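PDB 1Q67: decapping protein involved in mRNA degradation-Dcp1p from Saccharomyces cerevisiae, which is a component of the Dcp1-Dcp2 decapping complex, which removes the 7-methylguanine cap from mRNA and so commits transcripts to 5' to 3' decay. Local coordinates for residues Lys48-Phe51 with Lys52-Glu55; Val168-Ala171 with Glu172-Thr175. One frame throughout, in Å; residues are numbered along the deposited sequence.

Interaction 1: Lys48-Phe51 with Lys52-Glu55; sequences KWDF and KKDE
D50 and E55 form an antiparallel hydrogen-bonded pair, with CA atoms 5.5 Å apart, where the end of strand 43-50 turns back into strand 55-59. The bond from D50 N to E55 O is nearly straight, 170° at the hydrogen. The return bond from E55 N to D50 O is weak. The D50 carboxylate reaches into the turn with CG anti to the backbone N (chi1 171°). It bridges two successive amides: OD1 accepts a weak bond from K52 N at 3.3 Å, and OD2 a weak one from K53 N at 3.1 Å. Weak as they are, the two bonds probably help to set the rotation of the carboxylate. D50 OD2 also lies 4.2 Å from E55 OE2, a like-charge approach. W49 works on another side of the hairpin. Its six-membered ring lies over the returning backbone, and E55 N sits 3.5 Å above the ring plane, toward the rim. D54 OD2 meets the edge of this ring, 3.8 Å from CZ2. The opposite end of the indole directs CD1 at the centre of one face of the F51 ring. W56 packs edge-to-face with W49, and V200 of the adjoining strand touches both W49 and F51. D54 has a left-handed backbone conformation. With D54 and E55 both facing D50, this is a beta hairpin closed by a G1 beta bulge.

Interaction 2: Val168-Ala171 with Glu172-Thr175; sequences VFNA and EEDT
N170 and A171 start a new helical turn by bonding to D174 and T175. The backbone bonds come first. D174 N donates to N170 O at 3.1 Å. T175 N donates to A171 O at 2.7 Å. Both are i to i+4 bonds. N170 occupies the N-cap position, but its side chain makes no capping bond.

Hydroxyl contacts come next. T175 OG1 stands between its backbone N and carbonyl carbon (chi1 58°), and this places it near two carbonyls of the preceding turn. A171 O is 3.1 Å from it and E172 O is 2.9 Å.

Side-chain packing is the third kind. The N170 side chain swings clear of its own backbone N (chi1 -168°), and its amide lies across the side chain of E173. N170 CG is 3.7 Å from E173 CB. The amide and carboxylate planes are almost perpendicular, 88° apart. With an alanine here the E173 side chain is likely to lose its neighbour and be free to turn, while the main-chain bond to D174 could remain.

D174 turns its carboxylate to other partners: OD2 accepts a bond from L179 N and forms a weak, long ion pair with R166.

The chemistry is that of a helix start held mainly by its backbone. Two acidic residues, E172 and E173, fall in the first turn, where their negative charge would probably suit the positive end of the helix dipole.

In the fold
Interactions 1 and 2 are both surface contacts between adjoining pieces of chain. They do not touch: their centres are 30 Å apart and their nearest atoms about 18 Å. They share no element. Interaction 1 joins strands 43-50 and 55-59, and 55-59 is an outermost strand of the five-stranded sheet. Interaction 2 begins helix 171-176 just after helix 160-169, on the way from strand 152-157 to strand 183-187. The hairpin is tied by cross-strand bonds, a carboxylate weakly bonded to two loop amides, and aromatic rings that reach the sheet. The helix start has no aromatic packing across it and is held by backbone bonds, with one amide-carboxylate side-chain contact beside them.

Interaction 1: Lys48-Phe51 with Lys52-Glu55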
loop_
_atom_site.group_PDB
_atom_site.type_symbol
_atom_site.label_atom_id
_atom_site.label_comp_id
_atom_site.label_asym_id
_atom_site.label_seq_id
_atom_site.Cartn_x
_atom_site.Cartn_y
_atom_site.Cartn_z
ATOM N N LYS B 48 4.345 0.826 -10.129
ATOM C CA LYS B 48 5.098 0.530 -11.331
ATOM C C LYS B 48 4.827 1.638 -12.344
ATOM O O LYS B 48 3.687 2.084 -12.513
ATOM C CB LYS B 48 4.696 -0.832 -11.906
ATOM C CG LYS B 48 5.561 -1.265 -13.086
ATOM C CD LYS B 48 5.303 -2.706 -13.474
ATOM C CE LYS B 48 6.301 -3.167 -14.526
ATOM N NZ LYS B 48 6.231 -4.636 -14.743
ATOM N N TRP B 49 5.886 2.088 -13.005
ATOM C CA TRP B 49 5.772 3.150 -13.993
ATOM C C TRP B 49 5.276 2.635 -15.338
ATOM O O TRP B 49 5.797 1.657 -15.873
ATOM C CB TRP B 49 7.127 3.847 -14.175
ATOM C CG TRP B 49 7.092 4.959 -15.178
ATOM C CD1 TRP B 49 7.502 4.906 -16.480
ATOM C CD2 TRP B 49 6.577 6.278 -14.970
ATOM N NE1 TRP B 49 7.273 6.117 -17.100
ATOM C CE2 TRP B 49 6.705 6.975 -16.197
ATOM C CE3 TRP B 49 6.014 6.939 -13.868
ATOM C CZ2 TRP B 49 6.291 8.300 -16.350
ATOM C CZ3 TRP B 49 5.602 8.259 -14.020
ATOM C CH2 TRP B 49 5.743 8.924 -15.256
ATOM N N ASP B 50 4.254 3.295 -15.868
ATOM C CA ASP B 50 3.684 2.937 -17.164
ATOM C C ASP B 50 4.209 3.915 -18.214
ATOM O O ASP B 50 3.838 5.089 -18.223
ATOM C CB ASP B 50 2.156 2.999 -17.101
ATOM C CG ASP B 50 1.507 2.860 -18.468
ATOM O OD1 ASP B 50 2.027 2.100 -19.315
ATOM O OD2 ASP B 50 0.464 3.508 -18.691
ATOM N N PHE B 51 5.092 3.431 -19.084
ATOM C CA PHE B 51 5.674 4.283 -20.117
ATOM C C PHE B 51 4.675 4.780 -21.151
ATOM O O PHE B 51 4.798 5.900 -21.648
ATOM C CB PHE B 51 6.822 3.561 -20.820
ATOM C CG PHE B 51 8.051 3.415 -19.973
ATOM C CD1 PHE B 51 8.254 2.273 -19.204
ATOM C CD2 PHE B 51 8.988 4.442 -19.911
ATOM C CE1 PHE B 51 9.370 2.155 -18.390
ATOM C CE2 PHE B 51 10.113 4.335 -19.098
ATOM C CZ PHE B 51 10.303 3.191 -18.335
ATOM N N LYS B 52 3.685 3.957 -21.475
ATOM C CA LYS B 52 2.679 4.344 -22.453
ATOM C C LYS B 52 1.907 5.580 -22.002
ATOM O O LYS B 52 1.827 6.568 -22.731
ATOM C CB LYS B 52 1.707 3.189 -22.694
ATOM C CG LYS B 52 2.367 1.938 -23.256
ATOM C CD LYS B 52 1.348 0.830 -23.493
ATOM C CE LYS B 52 1.993 -0.379 -24.156
ATOM N NZ LYS B 52 1.004 -1.479 -24.371
ATOM N N LYS B 53 1.355 5.532 -20.792
ATOM C CA LYS B 53 0.574 6.650 -20.264
ATOM C C LYS B 53 1.358 7.615 -19.373
ATOM O O LYS B 53 0.801 8.588 -18.865
ATOM C CB LYS B 53 -0.633 6.112 -19.491
ATOM C CG LYS B 53 -1.986 6.368 -20.151
ATOM C CD LYS B 53 -2.265 7.864 -20.262
ATOM C CE LYS B 53 -3.720 8.137 -20.603
ATOM N NZ LYS B 53 -4.629 7.635 -19.527
ATOM N N ASP B 54 2.646 7.353 -19.187
ATOM C CA ASP B 54 3.477 8.206 -18.339
ATOM C C ASP B 54 2.844 8.510 -16.988
ATOM O O ASP B 54 2.555 9.665 -16.665
ATOM C CB ASP B 54 3.801 9.519 -19.050
ATOM C CG ASP B 54 4.993 9.396 -19.965
ATOM O OD1 ASP B 54 4.909 8.614 -20.938
ATOM O OD2 ASP B 54 6.015 10.070 -19.703
ATOM N N GLU B 55 2.629 7.465 -16.198
ATOM C CA GLU B 55 2.040 7.632 -14.882
ATOM C C GLU B 55 2.402 6.441 -14.008
ATOM O O GLU B 55 2.841 5.402 -14.502
ATOM C CB GLU B 55 0.515 7.759 -14.996
ATOM C CG GLU B 55 -0.204 6.462 -15.350
ATOM C CD GLU B 55 -1.686 6.665 -15.644
ATOM O OE1 GLU B 55 -2.352 7.439 -14.915
ATOM O OE2 GLU B 55 -2.191 6.039 -16.602
#

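Interaction 2: Val168-Ala171 with Glu172-Thr175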
loop_
_atom_site.group_PDB
_atom_site.type_symbol
_atom_site.label_atom_id
_atom_site.label_comp_id
_atom_site.label_asym_id
_atom_site.label_seq_id
_atom_site.Cartn_x
_atom_site.Cartn_y
_atom_site.Cartn_z
ATOM N N VAL B 168 29.721 -9.443 -21.833
ATOM C CA VAL B 168 30.912 -9.731 -22.616
ATOM C C VAL B 168 31.234 -11.210 -22.797
ATOM O O VAL B 168 31.389 -11.672 -23.922
ATOM C CB VAL B 168 32.159 -9.043 -22.005
ATOM C CG1 VAL B 168 33.400 -9.396 -22.818
ATOM C CG2 VAL B 168 31.966 -7.533 -21.972
ATOM N N PHE B 169 31.322 -11.952 -21.697
ATOM C CA PHE B 169 31.682 -13.367 -21.754
ATOM C C PHE B 169 30.573 -14.411 -21.775
ATOM O O PHE B 169 30.839 -15.607 -21.619
ATOM C CB PHE B 169 32.642 -13.687 -20.609
ATOM C CG PHE B 169 33.885 -12.856 -20.631
ATOM C CD1 PHE B 169 33.921 -11.618 -19.998
ATOM C CD2 PHE B 169 35.010 -13.289 -21.323
ATOM C CE1 PHE B 169 35.061 -10.819 -20.058
ATOM C CE2 PHE B 169 36.156 -12.498 -21.390
ATOM C CZ PHE B 169 36.184 -11.262 -20.757
ATOM N N ASN B 170 29.337 -13.976 -21.975
ATOM C CA ASN B 170 28.217 -14.906 -22.015
ATOM C C ASN B 170 27.105 -14.259 -22.828
ATOM O O ASN B 170 25.933 -14.286 -22.451
ATOM C CB ASN B 170 27.752 -15.217 -20.587
ATOM C CG ASN B 170 26.784 -16.385 -20.528
ATOM O OD1 ASN B 170 27.002 -17.426 -21.163
ATOM N ND2 ASN B 170 25.715 -16.227 -19.751
ATOM N N ALA B 171 27.505 -13.679 -23.954
ATOM C CA ALA B 171 26.599 -12.991 -24.861
ATOM C C ALA B 171 25.487 -13.886 -25.400
ATOM O O ALA B 171 24.406 -13.402 -25.736
ATOM C CB ALA B 171 27.390 -12.390 -26.017
ATOM N N GLU B 172 25.756 -15.185 -25.490
ATOM C CA GLU B 172 24.763 -16.128 -25.993
ATOM C C GLU B 172 23.561 -16.208 -25.059
ATOM O O GLU B 172 22.418 -16.100 -25.501
ATOM C CB GLU B 172 25.399 -17.510 -26.176
ATOM C CG GLU B 172 26.304 -17.593 -27.399
ATOM C CD GLU B 172 27.407 -18.628 -27.252
ATOM O OE1 GLU B 172 27.104 -19.786 -26.888
ATOM O OE2 GLU B 172 28.581 -18.281 -27.509
ATOM N N GLU B 173 23.815 -16.394 -23.769
ATOM C CA GLU B 173 22.728 -16.457 -22.799
ATOM C C GLU B 173 22.100 -15.076 -22.653
ATOM O O GLU B 173 20.935 -14.950 -22.276
ATOM C CB GLU B 173 23.239 -16.942 -21.438
ATOM C CG GLU B 173 23.383 -18.451 -21.324
ATOM C CD GLU B 173 23.878 -18.895 -19.958
ATOM O OE1 GLU B 173 23.279 -18.483 -18.938
ATOM O OE2 GLU B 173 24.864 -19.663 -19.903
ATOM N N ASP B 174 22.878 -14.042 -22.964
ATOM C CA ASP B 174 22.399 -12.668 -22.862
ATOM C C ASP B 174 21.443 -12.332 -24.002
ATOM O O ASP B 174 20.350 -11.816 -23.769
ATOM C CB ASP B 174 23.573 -11.682 -22.881
ATOM C CG ASP B 174 23.161 -10.276 -22.467
ATOM O OD1 ASP B 174 23.778 -9.303 -22.949
ATOM O OD2 ASP B 174 22.226 -10.144 -21.647
ATOM N N THR B 175 21.857 -12.617 -25.233
ATOM C CA THR B 175 21.024 -12.337 -26.400
ATOM C C THR B 175 19.693 -13.076 -26.307
ATOM O O THR B 175 18.718 -12.696 -26.952
ATOM C CB THR B 175 21.726 -12.753 -27.707
ATOM O OG1 THR B 175 22.051 -14.148 -27.653
ATOM C CG2 THR B 175 22.997 -11.943 -27.908
#